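Long-range contacts in FMN Adenylyltransferase (Candida glabrata, PDB 3FWK), which catalyses the transfer of an adenylyl group from ATP to FMN, the last step in making the flavin cofactor FAD: residues S20-A25 against A38-K43; D29-Q34 against N201-W206; Y211-I216 against Y260-V265. All blocks are in the same frame, centred on the assembly; numbering follows the deposited sequence. Where two conformers were deposited one is given.

Interaction 1: residues S20-A25 against A38-K43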
# COMPACT_ATOMS: atom_id res chain seq x y z
N SER A 20 -14.65 2.98 -11.43
CA SER A 20 -15.80 2.24 -10.94
C SER A 20 -16.06 2.60 -9.48
O SER A 20 -17.22 2.85 -9.07
CB SER A 20 -15.61 0.73 -11.14
OG SER A 20 -16.71 0.01 -10.65
N TYR A 21 -15.00 2.69 -8.68
CA TYR A 21 -15.19 3.08 -7.28
C TYR A 21 -15.82 4.49 -7.18
O TYR A 21 -16.73 4.74 -6.37
CB TYR A 21 -13.82 3.07 -6.53
CG TYR A 21 -14.00 3.22 -5.03
CD1 TYR A 21 -14.03 2.12 -4.19
CD2 TYR A 21 -14.19 4.49 -4.45
CE1 TYR A 21 -14.24 2.24 -2.81
CE2 TYR A 21 -14.43 4.64 -3.11
CZ TYR A 21 -14.46 3.53 -2.29
OH TYR A 21 -14.70 3.73 -0.97
N LEU A 22 -15.34 5.40 -8.03
CA LEU A 22 -15.85 6.78 -8.06
C LEU A 22 -17.30 6.86 -8.49
O LEU A 22 -17.96 7.86 -8.19
CB LEU A 22 -14.99 7.65 -8.94
CG LEU A 22 -13.61 7.95 -8.36
CD1 LEU A 22 -12.79 8.69 -9.40
CD2 LEU A 22 -13.72 8.82 -7.10
N GLN A 23 -17.79 5.82 -9.14
CA GLN A 23 -19.20 5.75 -9.55
C GLN A 23 -20.09 5.07 -8.53
O GLN A 23 -21.21 5.06 -8.71
CB GLN A 23 -19.29 5.03 -10.90
CG GLN A 23 -18.64 5.76 -12.04
CD GLN A 23 -18.39 4.86 -13.25
OE1 GLN A 23 -18.87 3.71 -13.31
NE2 GLN A 23 -17.60 5.36 -14.22
N ILE A 24 -19.60 4.56 -7.43
CA ILE A 24 -20.45 3.96 -6.39
C ILE A 24 -21.47 4.82 -5.64
O ILE A 24 -21.13 5.88 -5.16
CB ILE A 24 -19.62 3.29 -5.22
CG1 ILE A 24 -18.67 2.17 -5.72
CG2 ILE A 24 -20.55 2.75 -4.09
CD1 ILE A 24 -17.59 1.83 -4.67
N ALA A 25 -22.70 4.31 -5.47
CA ALA A 25 -23.76 5.07 -4.85
C ALA A 25 -23.57 5.09 -3.35
O ALA A 25 -23.62 4.06 -2.69
CB ALA A 25 -25.13 4.46 -5.22
N ALA A 38 -11.11 11.40 -1.20
CA ALA A 38 -9.66 11.19 -1.04
C ALA A 38 -9.03 10.79 -2.38
O ALA A 38 -7.92 11.26 -2.71
CB ALA A 38 -9.42 10.11 -0.01
N ILE A 39 -9.74 9.97 -3.16
CA ILE A 39 -9.25 9.62 -4.52
C ILE A 39 -9.12 10.84 -5.39
O ILE A 39 -8.12 11.03 -6.10
CB ILE A 39 -10.17 8.56 -5.17
CG1 ILE A 39 -10.08 7.23 -4.42
CG2 ILE A 39 -9.88 8.43 -6.66
CD1 ILE A 39 -11.21 6.24 -4.75
N ASN A 40 -10.14 11.70 -5.38
CA ASN A 40 -10.08 12.90 -6.19
C ASN A 40 -8.91 13.81 -5.82
O ASN A 40 -8.26 14.36 -6.70
CB ASN A 40 -11.41 13.64 -6.13
CG ASN A 40 -12.50 12.90 -6.89
OD1 ASN A 40 -12.22 12.20 -7.85
ND2 ASN A 40 -13.74 13.05 -6.44
N THR A 41 -8.64 13.94 -4.52
CA THR A 41 -7.48 14.73 -4.12
C THR A 41 -6.17 14.09 -4.60
O THR A 41 -5.29 14.79 -5.14
CB THR A 41 -7.44 14.91 -2.61
OG1 THR A 41 -8.59 15.67 -2.25
CG2 THR A 41 -6.20 15.67 -2.13
N THR A 42 -6.04 12.77 -4.44
CA THR A 42 -4.83 12.08 -4.92
C THR A 42 -4.64 12.26 -6.43
O THR A 42 -3.54 12.51 -6.91
CB THR A 42 -4.89 10.61 -4.51
OG1 THR A 42 -4.86 10.51 -3.09
CG2 THR A 42 -3.76 9.80 -5.16
N LYS A 43 -5.73 12.09 -7.18
CA LYS A 43 -5.67 12.25 -8.64
C LYS A 43 -5.21 13.64 -9.02
O LYS A 43 -4.40 13.80 -9.92
CB LYS A 43 -7.04 12.01 -9.28
CG LYS A 43 -7.49 10.58 -9.38
CD LYS A 43 -8.80 10.57 -10.24
CE LYS A 43 -9.31 9.22 -10.58
NZ LYS A 43 -10.15 9.35 -11.84
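Tyr21 and Leu22, toward the C-terminal part of helix 7-23, pack against Ile39, Asn40 and Lys43 of helix 31-50, making a helix-helix contact between the two N-terminal helices of this Rossmann-like alpha/beta protein. Both helices precede the first strand of the sheet, 61-64, in the chain.

The apolar part centres on Ile39, whose two branches serve different partners. Its CD1 methyl meets the Tyr21 ring obliquely, with Ile39 CD1 3.5 Å from Tyr21 CD2. The other branch puts Ile39 CG2 3.9 Å from Leu22 CD2. On the Tyr21 ring itself, CD1 of Ile24 sits over one face, offset toward the rim. The first torsion of Tyr21 places CG opposite the backbone N (chi1 -169°), which turns the ring toward helix 31-50, in a buried setting. There the ring also makes edge-to-face contacts with Phe208 and Tyr211, and its OH is hydrogen-bonded to Ser207 OG, all three from helix 202-212.

Polar side chains also touch the methyls of Leu22, and these contacts are van der Waals in kind. Asn40 leaves its helix at an angle to the interface, yet its OD1 reaches within 3.8 Å of Leu22 CD2. From one turn further along helix 31-50, Lys43 runs out as an extended chain and meets Leu22 tip to tip. Its ammonium group goes on to a salt bridge with Glu84 OE1, so the charge is answered on helix 69-86 while the aliphatic end of the chain covers the leucine. Leu22 CD1 touches both of the last two atoms of that chain, lying 3.7 Å from Lys43 CE and equally far from Lys43 NZ.

Interaction 2: residues D29-Q34 against N201-W206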
# COMPACT_ATOMS: atom_id res chain seq x y z
N ASP A 29 -22.31 11.22 4.20
CA ASP A 29 -21.66 10.94 5.46
C ASP A 29 -21.06 9.54 5.53
O ASP A 29 -20.71 9.07 6.63
CB ASP A 29 -22.57 11.20 6.62
CG ASP A 29 -23.78 10.33 6.61
OD1 ASP A 29 -23.99 9.51 5.68
OD2 ASP A 29 -24.58 10.49 7.58
N SER A 30 -20.84 8.92 4.37
CA SER A 30 -20.35 7.55 4.36
C SER A 30 -18.84 7.48 4.22
O SER A 30 -18.19 8.42 3.72
CB SER A 30 -21.00 6.75 3.25
OG SER A 30 -20.61 7.21 1.97
N ILE A 31 -18.29 6.35 4.62
CA ILE A 31 -16.87 6.08 4.36
C ILE A 31 -16.59 6.02 2.86
O ILE A 31 -15.56 6.54 2.42
CB ILE A 31 -16.43 4.76 5.03
CG1 ILE A 31 -16.45 4.88 6.55
CG2 ILE A 31 -15.02 4.35 4.55
CD1 ILE A 31 -16.41 3.54 7.26
N ILE A 32 -17.50 5.44 2.07
CA ILE A 32 -17.28 5.38 0.62
C ILE A 32 -17.18 6.79 0.04
O ILE A 32 -16.27 7.08 -0.73
CB ILE A 32 -18.32 4.53 -0.09
CG1 ILE A 32 -18.11 3.06 0.25
CG2 ILE A 32 -18.27 4.75 -1.58
CD1 ILE A 32 -19.29 2.17 -0.12
N ALA A 33 -18.10 7.69 0.41
CA ALA A 33 -18.01 9.05 -0.13
C ALA A 33 -16.72 9.75 0.30
O ALA A 33 -16.09 10.43 -0.51
CB ALA A 33 -19.23 9.88 0.31
N GLN A 34 -16.30 9.56 1.55
CA GLN A 34 -15.06 10.13 2.02
C GLN A 34 -13.85 9.58 1.21
O GLN A 34 -12.92 10.32 0.89
CB GLN A 34 -14.89 9.83 3.49
CG GLN A 34 -13.68 10.50 4.15
CD GLN A 34 -13.47 9.97 5.54
OE1 GLN A 34 -13.23 8.78 5.74
NE2 GLN A 34 -13.60 10.84 6.55
N ASN A 201 -7.35 8.21 5.37
CA ASN A 201 -7.49 7.57 6.66
C ASN A 201 -7.53 6.05 6.51
O ASN A 201 -7.76 5.52 5.41
CB ASN A 201 -8.87 7.99 7.30
CG ASN A 201 -9.14 9.49 7.22
OD1 ASN A 201 -8.39 10.27 7.80
ND2 ASN A 201 -10.24 9.88 6.54
N LEU A 202 -7.33 5.35 7.62
CA LEU A 202 -7.31 3.89 7.63
C LEU A 202 -8.58 3.33 6.99
O LEU A 202 -8.51 2.40 6.19
CB LEU A 202 -7.13 3.39 9.06
CG LEU A 202 -7.11 1.86 9.24
CD1 LEU A 202 -6.03 1.21 8.38
CD2 LEU A 202 -6.97 1.54 10.72
N ALA A 203 -9.76 3.87 7.32
CA ALA A 203 -10.98 3.34 6.76
C ALA A 203 -11.03 3.48 5.24
O ALA A 203 -11.62 2.64 4.54
CB ALA A 203 -12.20 4.05 7.40
N ASN A 204 -10.48 4.58 4.73
CA ASN A 204 -10.44 4.77 3.29
C ASN A 204 -9.55 3.72 2.60
O ASN A 204 -9.89 3.22 1.53
CB ASN A 204 -9.93 6.16 2.93
CG ASN A 204 -10.67 7.26 3.66
OD1 ASN A 204 -10.03 8.11 4.25
ND2 ASN A 204 -12.01 7.25 3.60
N ILE A 205 -8.40 3.45 3.21
CA ILE A 205 -7.48 2.44 2.70
C ILE A 205 -8.22 1.09 2.60
O ILE A 205 -8.17 0.44 1.55
CB ILE A 205 -6.25 2.35 3.63
CG1 ILE A 205 -5.41 3.64 3.60
CG2 ILE A 205 -5.41 1.09 3.25
CD1 ILE A 205 -4.72 3.91 2.32
N TRP A 206 -8.88 0.65 3.67
CA TRP A 206 -9.56 -0.66 3.61
C TRP A 206 -10.68 -0.65 2.56
O TRP A 206 -10.81 -1.61 1.81
CB TRP A 206 -10.12 -1.10 4.96
CG TRP A 206 -9.20 -1.32 6.08
CD1 TRP A 206 -9.33 -0.83 7.33
CD2 TRP A 206 -8.06 -2.19 6.12
NE1 TRP A 206 -8.36 -1.32 8.15
CE2 TRP A 206 -7.56 -2.16 7.43
CE3 TRP A 206 -7.42 -3.00 5.17
CZ2 TRP A 206 -6.46 -2.90 7.84
CZ3 TRP A 206 -6.31 -3.74 5.58
CH2 TRP A 206 -5.86 -3.69 6.90
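Gln34 reaches from the first turn of helix 31-50 to the amides of Asn201 and Asn204, at the start of helix 202-212. The contact thus joins two helix N-termini: Ser30 is the N-cap of one helix and Asn201 stands at the N-cap position of the other. It brings a helix that precedes the whole sheet against one that follows its strand 192-194 in this Rossmann-like fold.

Along the glutamine, CB is already 3.9 Å from Asn204 ND2, and CG closes to 3.7 Å from the same nitrogen. With chi1 at -174° the chain sets out trans and continues extended, which carries the amide to the asparagines of helix 202-212 and its N-cap. CD lies against the Asn201 amide, 3.4 Å from Asn201 ND2. At the tip, OE1 accepts a hydrogen bond from Asn204 ND2 at 2.9 Å, with an N-H...O angle of 150°. The donor is tilted somewhat from the plane of the glutamine carbonyl, and the two amide planes are 79° apart, so the groups meet nearly crosswise. The other tip atom, Gln34 NE2, lies 3.5 Å from Asn201 ND2, two donors that do not bond.

Asn204 is held at several points. Its ND2 also bonds to Thr35 OG1, while OD1 accepts from the backbone N of Asn201, the N-cap residue just before the helix. With both ends of the amide engaged, its rotation is probably well fixed, and the N-H used by Gln34 is presented from a set direction. A turn earlier on helix 31-50, Ile31 supplies the apolar side of the contact, its CG2 meeting the methyl of Ala203. That same branch passes over the backbone too, where Ile31 CG2 lies 3.8 Å from Ala203 O.

Interaction 3: residues Y211-I216 against Y260-V265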
# COMPACT_ATOMS: atom_id res chain seq x y z
N TYR A 211 -12.57 -3.14 -2.21
CA TYR A 211 -13.34 -3.02 -3.43
C TYR A 211 -12.52 -3.43 -4.65
O TYR A 211 -13.04 -3.99 -5.62
CB TYR A 211 -13.82 -1.58 -3.60
CG TYR A 211 -14.58 -1.41 -4.90
CD1 TYR A 211 -15.90 -1.83 -5.00
CD2 TYR A 211 -13.95 -0.91 -6.06
CE1 TYR A 211 -16.60 -1.72 -6.21
CE2 TYR A 211 -14.63 -0.81 -7.24
CZ TYR A 211 -15.92 -1.24 -7.30
OH TYR A 211 -16.57 -1.14 -8.53
N SER A 212 -11.22 -3.13 -4.62
CA SER A 212 -10.40 -3.33 -5.81
C SER A 212 -10.36 -4.80 -6.25
O SER A 212 -10.13 -5.05 -7.42
CB SER A 212 -8.95 -2.87 -5.58
OG SER A 212 -8.20 -3.79 -4.76
N ASN A 213 -10.52 -5.73 -5.31
CA ASN A 213 -10.40 -7.15 -5.59
C ASN A 213 -9.02 -7.53 -6.12
O ASN A 213 -8.88 -8.55 -6.76
CB ASN A 213 -11.48 -7.57 -6.59
CG ASN A 213 -11.76 -9.05 -6.59
OD1 ASN A 213 -11.40 -9.79 -5.65
ND2 ASN A 213 -12.46 -9.49 -7.62
N GLU A 214 -8.02 -6.71 -5.81
CA GLU A 214 -6.62 -7.08 -6.09
C GLU A 214 -6.13 -7.95 -4.94
O GLU A 214 -6.54 -7.79 -3.79
CB GLU A 214 -5.80 -5.81 -6.23
CG GLU A 214 -6.03 -5.16 -7.53
CD GLU A 214 -5.51 -6.04 -8.69
OE1 GLU A 214 -4.30 -6.20 -8.78
OE2 GLU A 214 -6.32 -6.60 -9.44
N PRO A 215 -5.18 -8.86 -5.23
CA PRO A 215 -4.53 -9.61 -4.14
C PRO A 215 -3.87 -8.62 -3.21
O PRO A 215 -3.21 -7.69 -3.67
CB PRO A 215 -3.45 -10.47 -4.88
CG PRO A 215 -3.98 -10.57 -6.30
CD PRO A 215 -4.64 -9.21 -6.56
N ILE A 216 -3.96 -8.85 -1.92
CA ILE A 216 -3.28 -8.02 -0.94
C ILE A 216 -2.39 -8.90 -0.07
O ILE A 216 -2.48 -10.13 -0.13
CB ILE A 216 -4.25 -7.23 -0.05
CG1 ILE A 216 -5.06 -8.16 0.83
CG2 ILE A 216 -5.19 -6.36 -0.95
CD1 ILE A 216 -5.99 -7.41 1.80
N TYR A 260 -14.85 -5.23 -7.39
CA TYR A 260 -14.64 -5.08 -8.80
C TYR A 260 -14.46 -6.46 -9.46
O TYR A 260 -13.68 -7.30 -9.03
CB TYR A 260 -13.41 -4.21 -9.06
CG TYR A 260 -13.22 -3.86 -10.51
CD1 TYR A 260 -13.98 -2.84 -11.09
CD2 TYR A 260 -12.33 -4.55 -11.30
CE1 TYR A 260 -13.83 -2.50 -12.44
CE2 TYR A 260 -12.17 -4.24 -12.65
CZ TYR A 260 -12.93 -3.21 -13.20
OH TYR A 260 -12.80 -2.85 -14.53
N LYS A 261 -15.21 -6.68 -10.51
CA LYS A 261 -15.11 -7.93 -11.27
C LYS A 261 -14.06 -7.86 -12.37
O LYS A 261 -14.12 -7.03 -13.25
CB LYS A 261 -16.46 -8.25 -11.92
CG LYS A 261 -17.60 -8.41 -10.94
CD LYS A 261 -18.91 -8.71 -11.69
CE LYS A 261 -20.06 -7.90 -11.13
NZ LYS A 261 -19.98 -6.50 -11.63
N HIS A 262 -13.15 -8.81 -12.30
CA HIS A 262 -12.08 -8.93 -13.29
C HIS A 262 -12.54 -9.72 -14.50
O HIS A 262 -13.64 -10.28 -14.55
CB HIS A 262 -10.89 -9.66 -12.70
CG HIS A 262 -10.25 -8.95 -11.55
ND1 HIS A 262 -9.49 -7.81 -11.69
CD2 HIS A 262 -10.20 -9.27 -10.24
CE1 HIS A 262 -9.02 -7.45 -10.50
NE2 HIS A 262 -9.45 -8.31 -9.61
N ASN A 263 -11.64 -9.81 -15.46
CA ASN A 263 -11.92 -10.53 -16.69
C ASN A 263 -10.77 -11.50 -16.92
O ASN A 263 -9.96 -11.76 -16.02
CB ASN A 263 -12.07 -9.48 -17.79
CG ASN A 263 -10.78 -8.71 -18.06
OD1 ASN A 263 -9.69 -9.26 -17.90
ND2 ASN A 263 -10.91 -7.44 -18.47
N GLU A 264 -10.67 -12.04 -18.14
CA GLU A 264 -9.66 -13.05 -18.43
C GLU A 264 -8.23 -12.54 -18.29
O GLU A 264 -7.33 -13.27 -17.85
CB GLU A 264 -9.85 -13.61 -19.86
CG GLU A 264 -11.29 -13.61 -20.39
CD GLU A 264 -12.25 -14.40 -19.52
OE1 GLU A 264 -11.83 -15.43 -18.95
OE2 GLU A 264 -13.42 -13.97 -19.40
N VAL A 265 -8.03 -11.29 -18.68
CA VAL A 265 -6.73 -10.64 -18.62
C VAL A 265 -6.30 -10.31 -17.18
O VAL A 265 -5.13 -10.46 -16.82
CB VAL A 265 -6.74 -9.35 -19.49
CG1 VAL A 265 -5.46 -8.51 -19.27
CG2 VAL A 265 -6.93 -9.72 -20.97
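Asn213 and His262 exchange hydrogen bonds with each other's segments just where helix 202-212 ends, in a polar join between a helix C-terminus and the irregular loop after helix 253-257. Asn213 is the first residue past the helix, with positive phi (61°), and Ser212 forms an ST turn there, its OG accepting from Glu214 N and also bonding to Leu209 O.

Three bonds cross the contact. Tyr260 N donates a hydrogen bond to Tyr211 O at 2.8 Å; the same nitrogen also sits over the centre of one face of the Tyr211 ring. The Tyr260 carbonyl is used in turn: Asn213 ND2 donates to Tyr260 O at 2.9 Å, with the acceptor close to the plane of the asparagine amide. A chi1 of -160° swings that amide toward the loop. Finally, His262 NE2 donates to Asn213 O at 2.9 Å. The oxygen lies in the imidazole plane, but the nitrogen stands well above the plane of the carbonyl, away from its lone pairs. Thus one asparagine both gives and receives.

The outer atoms have partners further off. Tyr211 OH has a probable partner in one copy of Ser20 OG, but the contact is suspiciously short and so doubtful, and His262 ND1 makes a weak bond to Thr266 OG1. Glu214 bends at chi2 to turn its carboxylate at 72° to the imidazole; OE1 makes a salt bridge to Arg131 NE and a hydrogen bond with Tyr132 OH, while Glu214 OE2 comes within 3.0 Å of His262 CE1.

Helices 7-23, 31-50 and 202-212 tie the three contacts together; interactions 1 and 2 lie on the same side of the chain's centre. These two share helix 31-50, their centres 11 Å apart, and touch where Tyr21 and Ile24 pack on Ile32. Interactions 2 and 3 use opposite ends of helix 202-212; their centres are 20 Å apart and they do not touch. Interaction 3 instead meets interaction 1, with centres 17 Å apart, where residues 20-24 touch Tyr211 and Tyr260. In the chain, interactions 1 and 2 alternate their segments, whereas interaction 3 opens after both have closed. The N-terminal helices are thereby joined to the helix following strand 192-194.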